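Local atomic coordinates of kappa-carrageenase (Zobellia galactanivorans, PDB entry 5OCR), a protein that probably hydrolyses kappa-carrageenan, a sulfated galactan of red-algal cell walls, through the family 16 glycoside hydrolase domain that makes up this chain. Residues Y158-N163 with W190-D195. Residues are numbered along the deposited sequence; the frame is centred on the assembly and turned at random.
Sequences YDMDLN and WRAPWD. Unlike the reference sequence in segment 190-195: Trp194 (reference Met). Residue 193 of segment 190-195 comes from a tag, linker or insertion.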
loop_
_atom_site.group_PDB
_atom_site.type_symbol
_atom_site.label_atom_id
_atom_site.label_comp_id
_atom_site.label_asym_id
_atom_site.label_seq_id
_atom_site.Cartn_x
_atom_site.Cartn_y
_atom_site.Cartn_z
ATOM N N TYR A 158 -2.461 6.139 -15.652
ATOM C CA TYR A 158 -1.098 5.670 -15.969
ATOM C C TYR A 158 -0.053 6.090 -14.910
ATOM O O TYR A 158 1.086 5.594 -14.908
ATOM C CB TYR A 158 -0.699 6.293 -17.298
ATOM C CG TYR A 158 -1.543 5.738 -18.437
ATOM C CD1 TYR A 158 -1.223 4.487 -19.018
ATOM C CD2 TYR A 158 -2.630 6.450 -18.937
ATOM C CE1 TYR A 158 -1.993 3.992 -20.084
ATOM C CE2 TYR A 158 -3.425 5.915 -19.987
ATOM C CZ TYR A 158 -3.087 4.718 -20.522
ATOM O OH TYR A 158 -3.828 4.221 -21.607
ATOM N N ASP A 159 -0.438 7.069 -14.085
ATOM C CA ASP A 159 0.490 7.601 -13.064
ATOM C C ASP A 159 0.422 6.738 -11.795
ATOM O O ASP A 159 -0.673 6.385 -11.341
ATOM C CB ASP A 159 0.102 9.040 -12.706
ATOM C CG ASP A 159 0.230 9.983 -13.953
ATOM O OD1 ASP A 159 1.291 9.984 -14.608
ATOM O OD2 ASP A 159 -0.726 10.736 -14.283
ATOM N N MET A 160 1.600 6.519 -11.204
ATOM C CA MET A 160 1.623 5.895 -9.863
ATOM C C MET A 160 2.508 6.616 -8.896
ATOM O O MET A 160 3.361 7.409 -9.276
ATOM C CB MET A 160 1.964 4.394 -9.962
ATOM C CG MET A 160 3.402 4.201 -10.400
ATOM S SD MET A 160 3.628 2.469 -10.981
ATOM C CE MET A 160 2.576 2.272 -12.400
ATOM N N ASP A 161 2.271 6.342 -7.616
ATOM C CA ASP A 161 3.023 7.013 -6.558
ATOM C C ASP A 161 3.761 5.978 -5.750
ATOM O O ASP A 161 3.278 4.860 -5.561
ATOM C CB ASP A 161 2.028 7.689 -5.634
ATOM C CG ASP A 161 1.188 8.735 -6.394
ATOM O OD1 ASP A 161 1.831 9.605 -7.006
ATOM O OD2 ASP A 161 -0.073 8.635 -6.455
ATOM N N LEU A 162 4.955 6.357 -5.308
ATOM C CA LEU A 162 5.868 5.442 -4.676
ATOM C C LEU A 162 6.463 6.205 -3.487
ATOM O O LEU A 162 7.666 6.338 -3.383
ATOM C CB LEU A 162 6.938 4.851 -5.626
ATOM C CG LEU A 162 6.416 4.382 -7.004
ATOM C CD1 LEU A 162 6.537 5.501 -8.061
ATOM C CD2 LEU A 162 7.338 3.262 -7.456
ATOM N N ASN A 163 5.648 6.594 -2.495
ATOM C CA ASN A 163 6.071 7.630 -1.536
ATOM C C ASN A 163 6.537 7.116 -0.185
ATOM O O ASN A 163 6.272 5.974 0.109
ATOM C CB ASN A 163 4.839 8.490 -1.209
ATOM C CG ASN A 163 4.414 9.280 -2.415
ATOM O OD1 ASN A 163 5.244 9.616 -3.251
ATOM N ND2 ASN A 163 3.180 9.682 -2.463
ATOM N N TRP A 190 5.794 8.016 -10.923
ATOM C CA TRP A 190 6.267 7.436 -12.188
ATOM C C TRP A 190 5.103 7.201 -13.073
ATOM O O TRP A 190 4.059 6.767 -12.611
ATOM C CB TRP A 190 7.013 6.124 -11.925
ATOM C CG TRP A 190 7.614 5.499 -13.153
ATOM C CD1 TRP A 190 8.759 5.856 -13.854
ATOM C CD2 TRP A 190 7.095 4.345 -13.857
ATOM N NE1 TRP A 190 8.962 4.982 -14.925
ATOM C CE2 TRP A 190 8.015 4.082 -14.990
ATOM C CE3 TRP A 190 6.017 3.467 -13.630
ATOM C CZ2 TRP A 190 7.816 3.016 -15.868
ATOM C CZ3 TRP A 190 5.855 2.395 -14.515
ATOM C CH2 TRP A 190 6.750 2.173 -15.583
ATOM N N ARG A 191 5.238 7.529 -14.379
ATOM C CA ARG A 191 4.234 7.255 -15.380
ATOM C C ARG A 191 4.520 6.026 -16.227
ATOM O O ARG A 191 5.625 5.915 -16.888
ATOM C CB ARG A 191 3.995 8.526 -16.264
ATOM C CG ARG A 191 2.799 8.275 -17.157
ATOM C CD ARG A 191 2.638 9.600 -18.042
ATOM N NE ARG A 191 1.419 9.465 -18.862
ATOM C CZ ARG A 191 0.167 9.683 -18.411
ATOM N NH1 ARG A 191 -0.008 10.035 -17.114
ATOM N NH2 ARG A 191 -0.917 9.501 -19.211
ATOM N N ALA A 192 3.572 5.054 -16.234
ATOM C CA ALA A 192 3.799 3.761 -16.915
ATOM C C ALA A 192 3.411 3.918 -18.396
ATOM O O ALA A 192 2.555 4.787 -18.714
ATOM C CB ALA A 192 2.894 2.700 -16.238
ATOM N N PRO A 193 3.992 3.074 -19.253
ATOM C CA PRO A 193 3.539 3.093 -20.667
ATOM C C PRO A 193 2.325 2.168 -20.873
ATOM O O PRO A 193 1.841 1.993 -22.023
ATOM C CB PRO A 193 4.803 2.617 -21.412
ATOM C CG PRO A 193 5.399 1.594 -20.446
ATOM C CD PRO A 193 5.220 2.266 -19.082
ATOM N N TRP A 194 1.782 1.563 -19.812
ATOM C CA TRP A 194 0.628 0.626 -19.877
ATOM C C TRP A 194 -0.300 0.961 -18.730
ATOM O O TRP A 194 0.094 1.668 -17.798
ATOM C CB TRP A 194 1.130 -0.854 -19.717
ATOM C CG TRP A 194 2.416 -0.967 -18.923
ATOM C CD1 TRP A 194 3.717 -1.234 -19.366
ATOM C CD2 TRP A 194 2.527 -0.898 -17.452
ATOM N NE1 TRP A 194 4.601 -1.288 -18.319
ATOM C CE2 TRP A 194 3.937 -1.086 -17.134
ATOM C CE3 TRP A 194 1.622 -0.719 -16.428
ATOM C CZ2 TRP A 194 4.393 -1.086 -15.798
ATOM C CZ3 TRP A 194 2.089 -0.658 -15.107
ATOM C CH2 TRP A 194 3.432 -0.870 -14.804
ATOM N N ASP A 195 -1.560 0.517 -18.839
ATOM C CA ASP A 195 -2.557 0.823 -17.834
ATOM C C ASP A 195 -2.374 -0.223 -16.706
ATOM O O ASP A 195 -2.626 -1.393 -16.932
ATOM C CB ASP A 195 -3.929 0.630 -18.551
ATOM C CG ASP A 195 -5.098 0.801 -17.609
ATOM O OD1 ASP A 195 -4.933 0.720 -16.348
ATOM O OD2 ASP A 195 -6.238 0.953 -18.122
#
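Tyr158 sets its CB over the centre of one face of the Arg191 guanidinium, 3.7 Å from CZ, while Asp159 OD1 meets that same group at its edge, in plane. The tyrosine ring is turned 49° from the guanidinium, with CD2 3.5 Å from Arg191 NH2; on its other flank CD1 brings the ring edge to Trp194 O at 3.3 Å. With alanine at Tyr158, CB could still rest on the guanidinium, but the loss of the ring would probably open a gap between Arg191 NH2 and the Trp194-Asp195 backbone. The Trp190 indole has the backbone N of Ala192 above one face, toward the rim, and Met160 at its edge: SD lies 3.7 Å from CE3, a Met-aromatic contact. Met160 runs alongside the indole, and the bend at chi3 (63°) turns CE toward Ala192 CB and toward CZ3 and CH2 of Trp194, a residue that differs from the reference sequence. One face of the Trp194 ring carries Ala192 CB, and His201 stacks on this indole.

The start of strand 159-170 pairs antiparallel here with strand 189-191, and Tyr158 and the loop from Ala192 to Asp195 flank that pairing, in the beta-jellyroll of the family 16 hydrolases. Met160 and Trp190 are the hydrogen-bonded pair, Met160 N giving 2.8 Å to Trp190 O; beyond the non-hydrogen-bonded Asp159-Arg191 pair, Ala192 N bonds to Tyr158 O. On the Met160 face, Leu162 CD1 packs on Trp190 CB, and Val221 touches both residues. On the opposite face Arg191 runs extended from CG to NE, and its NH1 meets Asp159 OD1 at 2.8 Å, a salt bridge whose hydrogen bond is weak. Arg191 NH2 makes a second salt bridge, to Asp156, and Asp156 N also bonds to Asp159 OD2.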